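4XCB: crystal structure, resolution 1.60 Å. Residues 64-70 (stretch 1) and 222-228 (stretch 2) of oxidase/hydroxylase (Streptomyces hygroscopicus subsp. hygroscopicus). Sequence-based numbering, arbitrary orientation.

Stretch 1 (64-70) VFARLAL
Stretch 2 222-228: LTAFGYG

How do the two backbones lie against each other? Val64 to Leu68 lie in a helix that began earlier in the chain, with Leu68 N hydrogen-bonded to Val64 O and Ala69 N to Phe65 O, each at 3.0 Å. Residues 222-228 are extended throughout, part of a longer strand with phi near -125° and psi near 135° over Thr223 to Phe225. The axes approach to 10.0 Å, and their N-to-C directions differ by 51°. In register, the CA atoms of Phe65 and Thr223 lie 9.0 Å apart, those of Ala69 and Phe225 6.5 Å.

Which side chains fill the gap? Strand alternation points the CB atoms of Thr223, Phe225 and Tyr227 toward the helix, leaving Leu222 and Ala224 out of reach. Phe225 (chi1 m, chi2 -85°) is central: Ala69 CB sits 3.7 Å from Phe225 CD1, with Ala69 CA over one face of the ring. Leu68 (chi1 t, chi2 p) brings CD2 to 3.6 Å from Phe225 CE2, and Phe65 CD1 lies 4.3 Å from Phe225 CZ. These apolar surfaces exclude water from one another, and the ring of Phe225 lies close to the helix backbone, with its CE1 3.9 Å from Phe65 O.

How does Thr223 fit in? Its chi1 is p, and its CG2 methyl lies 4.0 Å from CE1 of Phe65 (chi1 m, chi2 -61°). Thr223 OG1 is 4.1 Å from Leu68 CD2, a carbon that cannot satisfy it, and this buried hydroxyl has no polar partner in the model.

What polar bond joins the stretches? Tyr227 (chi1 m, chi2 89°) extends its phenol so that OH donates a hydrogen bond to Ala69 O at 2.7 Å. The acceptor lies at the ring edge, near its plane, as suits a phenol hydroxyl, whose proton prefers to lie in the ring plane.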

# COMPACT_ATOMS: atom_id res chain seq x y z
N VAL A 64 -16.01 -32.39 20.40
CA VAL A 64 -15.34 -32.81 19.17
C VAL A 64 -14.99 -31.61 18.32
O VAL A 64 -13.87 -31.50 17.81
CB VAL A 64 -16.22 -33.77 18.35
CG1 VAL A 64 -15.71 -33.90 16.92
CG2 VAL A 64 -16.26 -35.12 19.04
N PHE A 65 -15.94 -30.70 18.16
CA PHE A 65 -15.69 -29.54 17.33
C PHE A 65 -14.93 -28.45 18.07
O PHE A 65 -14.24 -27.65 17.45
CB PHE A 65 -17.00 -29.04 16.74
CG PHE A 65 -17.54 -29.96 15.69
CD1 PHE A 65 -16.79 -30.21 14.54
CD2 PHE A 65 -18.76 -30.60 15.84
CE1 PHE A 65 -17.26 -31.08 13.57
CE2 PHE A 65 -19.23 -31.46 14.86
CZ PHE A 65 -18.48 -31.71 13.74
N ALA A 66 -15.02 -28.45 19.40
CA ALA A 66 -14.12 -27.61 20.19
C ALA A 66 -12.67 -27.99 19.92
O ALA A 66 -11.81 -27.12 19.79
CB ALA A 66 -14.43 -27.73 21.69
N ARG A 67 -12.40 -29.29 19.84
CA ARG A 67 -11.05 -29.77 19.59
C ARG A 67 -10.63 -29.52 18.15
O ARG A 67 -9.48 -29.17 17.88
CB ARG A 67 -10.92 -31.26 19.94
CG ARG A 67 -10.99 -31.50 21.45
CD ARG A 67 -10.59 -32.92 21.82
NE ARG A 67 -11.61 -33.87 21.43
CZ ARG A 67 -12.65 -34.19 22.20
NH1 ARG A 67 -12.79 -33.63 23.40
NH2 ARG A 67 -13.55 -35.06 21.77
N LEU A 68 -11.57 -29.69 17.23
CA LEU A 68 -11.29 -29.43 15.82
C LEU A 68 -10.86 -27.97 15.64
O LEU A 68 -9.90 -27.70 14.92
CB LEU A 68 -12.50 -29.76 14.94
CG LEU A 68 -12.32 -29.50 13.45
CD1 LEU A 68 -11.05 -30.19 12.98
CD2 LEU A 68 -13.52 -30.01 12.68
N ALA A 69 -11.57 -27.06 16.29
CA ALA A 69 -11.25 -25.63 16.20
C ALA A 69 -9.82 -25.29 16.64
O ALA A 69 -9.24 -24.30 16.18
CB ALA A 69 -12.25 -24.81 17.02
N LEU A 70 -9.26 -26.10 17.53
CA LEU A 70 -7.90 -25.86 18.02
C LEU A 70 -6.89 -26.85 17.43
O LEU A 70 -5.74 -26.86 17.85
CB LEU A 70 -7.86 -25.94 19.55
CG LEU A 70 -8.83 -25.02 20.29
CD1 LEU A 70 -8.57 -25.10 21.79
CD2 LEU A 70 -8.69 -23.58 19.82
N LEU A 222 -20.26 -29.14 5.45
CA LEU A 222 -18.96 -28.64 5.84
C LEU A 222 -19.04 -27.94 7.18
O LEU A 222 -20.12 -27.61 7.65
CB LEU A 222 -18.38 -27.69 4.80
CG LEU A 222 -18.90 -26.25 4.83
CD1 LEU A 222 -18.07 -25.37 3.94
CD2 LEU A 222 -20.35 -26.18 4.42
N THR A 223 -17.87 -27.73 7.78
CA THR A 223 -17.77 -26.94 8.99
C THR A 223 -16.75 -25.82 8.78
O THR A 223 -15.72 -26.03 8.14
CB THR A 223 -17.36 -27.80 10.19
OG1 THR A 223 -16.11 -28.44 9.90
CG2 THR A 223 -18.42 -28.88 10.45
N ALA A 224 -17.06 -24.63 9.27
CA ALA A 224 -16.23 -23.46 9.03
C ALA A 224 -15.76 -22.88 10.34
O ALA A 224 -16.55 -22.70 11.28
CB ALA A 224 -17.00 -22.41 8.26
N PHE A 225 -14.48 -22.54 10.41
CA PHE A 225 -13.93 -21.93 11.62
C PHE A 225 -13.25 -20.63 11.25
O PHE A 225 -12.43 -20.60 10.33
CB PHE A 225 -12.97 -22.89 12.32
CG PHE A 225 -13.62 -24.18 12.74
CD1 PHE A 225 -14.29 -24.26 13.94
CD2 PHE A 225 -13.56 -25.29 11.93
CE1 PHE A 225 -14.90 -25.44 14.34
CE2 PHE A 225 -14.18 -26.48 12.31
CZ PHE A 225 -14.85 -26.55 13.52
N GLY A 226 -13.60 -19.56 11.97
CA GLY A 226 -13.15 -18.22 11.62
C GLY A 226 -12.19 -17.74 12.68
O GLY A 226 -12.45 -17.90 13.87
N TYR A 227 -11.07 -17.19 12.23
CA TYR A 227 -10.00 -16.76 13.11
C TYR A 227 -9.59 -15.34 12.81
O TYR A 227 -9.62 -14.91 11.65
CB TYR A 227 -8.77 -17.67 12.99
CG TYR A 227 -9.03 -19.14 13.20
CD1 TYR A 227 -9.38 -19.95 12.13
CD2 TYR A 227 -8.94 -19.71 14.47
CE1 TYR A 227 -9.61 -21.30 12.31
CE2 TYR A 227 -9.17 -21.06 14.65
CZ TYR A 227 -9.51 -21.85 13.58
OH TYR A 227 -9.74 -23.20 13.75
N GLY A 228 -9.15 -14.63 13.83
CA GLY A 228 -8.53 -13.34 13.62
C GLY A 228 -7.76 -12.94 14.86
O GLY A 228 -7.54 -13.77 15.75